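Local structure of ABC transporter, solute-binding protein (Staphylococcus aureus, 6LKK) at residues I204-I208 against E209-L213. The protein is an extracellular solute-binding lipoprotein that binds glucose 6-phosphate and probably serves as a sensor of it in two-component signalling. Sequence-based numbering, arbitrary orientation.
Sequences IVYPI and EGTML
Pro207 and Gly210 close a type I beta turn: Gly210 N donates to Pro207 O over 3.1 Å, and the N-H...O angle of 162° marks a nearly straight bond. Gly210 itself takes a positive phi, a conformation in which a beta-carbon would collide with the carbonyl oxygen of Glu209. The same Pro207 O receives a second, weak hydrogen bond from Thr211 OG1 at 3.2 Å, so the one carbonyl serves the last residue of the turn and, more weakly, the residue after it. Thr211 can do this because its hydroxyl lies beside its own backbone N and anti to its carbonyl carbon (chi1 -61°), which also lays OG1 against the Pro207 ring, 3.3 Å from CD, where the two side chains cross at about a right angle. The methyl CG2, the other branch of Thr211, comes to the edge of the Tyr206 ring, near its plane. At the turn's corner the Glu209 chain bends at chi2 (89°) and folds its carboxylate back, bringing OE1 to 3.7 Å from Pro207 CB and CD to 4.0 Å from Ile208 CG1. That carboxylate is gripped from outside the turn, OE1 by Tyr117 N and OE2 by Gln118 N, while Tyr206 OH bonds to Glu189 OE2 and Glu268 N. The bound sugar phosphate lies about 11 Å from the side chain of Thr211, and the connection leads into strand 213-221, which carries Asn214, a glucose 6-phosphate-binding residue. Helix 138-151 touches Glu209 through Met150. The turn thus belongs to the connection between strand 202-205 and strand 213-221, both antiparallel neighbours of strand 92-105 in the sheet of this periplasmic-binding-protein fold.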
ATOM      1  N   ILE A 204      -8.986   9.388 -10.447  1.00 18.09           N
ATOM      2  CA  ILE A 204      -7.700   9.067  -9.838  1.00 15.61           C
ATOM      3  C   ILE A 204      -6.718  10.167 -10.213  1.00 16.15           C
ATOM      4  O   ILE A 204      -6.526  10.462 -11.400  1.00 19.73           O
ATOM      5  CB  ILE A 204      -7.201   7.686 -10.292  1.00 18.01           C
ATOM      6  CG1 ILE A 204      -8.245   6.618  -9.935  1.00 20.04           C
ATOM      7  CG2 ILE A 204      -5.859   7.361  -9.649  1.00 21.90           C
ATOM      8  CD1 ILE A 204      -7.969   5.250 -10.517  1.00 24.37           C
ATOM      9  N   VAL A 205      -6.111  10.785  -9.203  1.00 15.68           N
ATOM     10  CA  VAL A 205      -5.206  11.914  -9.389  1.00 16.22           C
ATOM     11  C   VAL A 205      -3.850  11.545  -8.808  1.00 15.07           C
ATOM     12  O   VAL A 205      -3.744  11.184  -7.627  1.00 15.84           O
ATOM     13  CB  VAL A 205      -5.752  13.194  -8.737  1.00 16.86           C
ATOM     14  CG1 VAL A 205      -4.716  14.317  -8.793  1.00 18.77           C
ATOM     15  CG2 VAL A 205      -7.038  13.629  -9.422  1.00 17.73           C
ATOM     16  N   TYR A 206      -2.814  11.643  -9.635  1.00 17.86           N
ATOM     17  CA  TYR A 206      -1.447  11.470  -9.182  1.00 16.36           C
ATOM     18  C   TYR A 206      -0.878  12.847  -8.875  1.00 19.48           C
ATOM     19  O   TYR A 206      -0.621  13.621  -9.811  1.00 21.07           O
ATOM     20  CB  TYR A 206      -0.617  10.764 -10.252  1.00 19.38           C
ATOM     21  CG  TYR A 206      -1.166   9.399 -10.617  1.00 17.61           C
ATOM     22  CD1 TYR A 206      -2.144   9.255 -11.596  1.00 18.39           C
ATOM     23  CD2 TYR A 206      -0.719   8.255  -9.967  1.00 17.12           C
ATOM     24  CE1 TYR A 206      -2.656   8.008 -11.921  1.00 18.16           C
ATOM     25  CE2 TYR A 206      -1.227   7.006 -10.286  1.00 16.31           C
ATOM     26  CZ  TYR A 206      -2.191   6.889 -11.267  1.00 16.28           C
ATOM     27  OH  TYR A 206      -2.697   5.650 -11.595  1.00 17.60           O
ATOM     28  N   PRO A 207      -0.680  13.210  -7.606  1.00 17.60           N
ATOM     29  CA  PRO A 207      -0.393  14.617  -7.280  1.00 18.04           C
ATOM     30  C   PRO A 207       0.838  15.144  -8.003  1.00 21.00           C
ATOM     31  O   PRO A 207       1.912  14.538  -7.970  1.00 19.30           O
ATOM     32  CB  PRO A 207      -0.196  14.603  -5.756  1.00 21.20           C
ATOM     33  CG  PRO A 207      -0.125  13.170  -5.348  1.00 23.36           C
ATOM     34  CD  PRO A 207      -0.804  12.371  -6.404  1.00 14.91           C
ATOM     35  N   ILE A 208       0.672  16.303  -8.651  1.00 18.92           N
ATOM     36  CA  ILE A 208       1.745  16.875  -9.455  1.00 18.07           C
ATOM     37  C   ILE A 208       2.949  17.268  -8.606  1.00 17.64           C
ATOM     38  O   ILE A 208       4.070  17.320  -9.122  1.00 19.42           O
ATOM     39  CB  ILE A 208       1.235  18.083 -10.267  1.00 19.53           C
ATOM     40  CG1 ILE A 208       0.648  19.165  -9.354  1.00 18.50           C
ATOM     41  CG2 ILE A 208       0.195  17.632 -11.289  1.00 19.32           C
ATOM     42  CD1 ILE A 208       0.357  20.478 -10.067  1.00 18.35           C
ATOM     43  N   GLU A 209       2.757  17.543  -7.313  1.00 17.98           N
ATOM     44  CA  GLU A 209       3.880  17.932  -6.466  1.00 20.45           C
ATOM     45  C   GLU A 209       4.820  16.775  -6.164  1.00 21.93           C
ATOM     46  O   GLU A 209       5.936  17.012  -5.691  1.00 22.52           O
ATOM     47  CB  GLU A 209       3.390  18.513  -5.140  1.00 20.39           C
ATOM     48  CG  GLU A 209       2.487  19.725  -5.269  1.00 21.42           C
ATOM     49  CD  GLU A 209       1.023  19.358  -5.398  1.00 23.78           C
ATOM     50  OE1 GLU A 209       0.718  18.154  -5.556  1.00 20.03           O
ATOM     51  OE2 GLU A 209       0.177  20.275  -5.337  1.00 19.37           O
ATOM     52  N   GLY A 210       4.399  15.542  -6.417  1.00 23.67           N
ATOM     53  CA  GLY A 210       5.189  14.390  -6.045  1.00 24.55           C
ATOM     54  C   GLY A 210       4.316  13.288  -5.493  1.00 20.80           C
ATOM     55  O   GLY A 210       3.654  13.456  -4.464  1.00 21.13           O
ATOM     56  N   THR A 211       4.320  12.154  -6.181  1.00 18.18           N
ATOM     57  CA  THR A 211       3.517  10.996  -5.821  1.00 19.87           C
ATOM     58  C   THR A 211       4.395   9.967  -5.120  1.00 20.25           C
ATOM     59  O   THR A 211       5.438   9.572  -5.650  1.00 21.64           O
ATOM     60  CB  THR A 211       2.878  10.394  -7.074  1.00 22.12           C
ATOM     61  OG1 THR A 211       2.021  11.370  -7.685  1.00 21.49           O
ATOM     62  CG2 THR A 211       2.076   9.147  -6.745  1.00 22.32           C
ATOM     63  N   MET A 212       3.977   9.544  -3.931  1.00 18.47           N
ATOM     64  CA  MET A 212       4.707   8.514  -3.204  1.00 14.93           C
ATOM     65  C   MET A 212       4.479   7.153  -3.854  1.00 16.60           C
ATOM     66  O   MET A 212       3.338   6.772  -4.133  1.00 21.21           O
ATOM     67  CB  MET A 212       4.255   8.484  -1.743  1.00 23.03           C
ATOM     68  CG  MET A 212       4.972   7.465  -0.872  1.00 23.58           C
ATOM     69  SD  MET A 212       6.750   7.732  -0.787  1.00 28.76           S
ATOM     70  CE  MET A 212       6.782   9.364  -0.060  1.00 27.56           C
ATOM     71  N   LEU A 213       5.565   6.416  -4.093  1.00 18.37           N
ATOM     72  CA  LEU A 213       5.487   5.058  -4.626  1.00 18.39           C
ATOM     73  C   LEU A 213       5.805   4.080  -3.503  1.00 22.08           C
ATOM     74  O   LEU A 213       6.941   4.018  -3.025  1.00 24.14           O
ATOM     75  CB  LEU A 213       6.444   4.861  -5.799  1.00 18.45           C
ATOM     76  CG  LEU A 213       6.367   3.492  -6.483  1.00 21.28           C
ATOM     77  CD1 LEU A 213       5.023   3.298  -7.168  1.00 18.75           C
ATOM     78  CD2 LEU A 213       7.500   3.318  -7.478  1.00 22.46           C
TER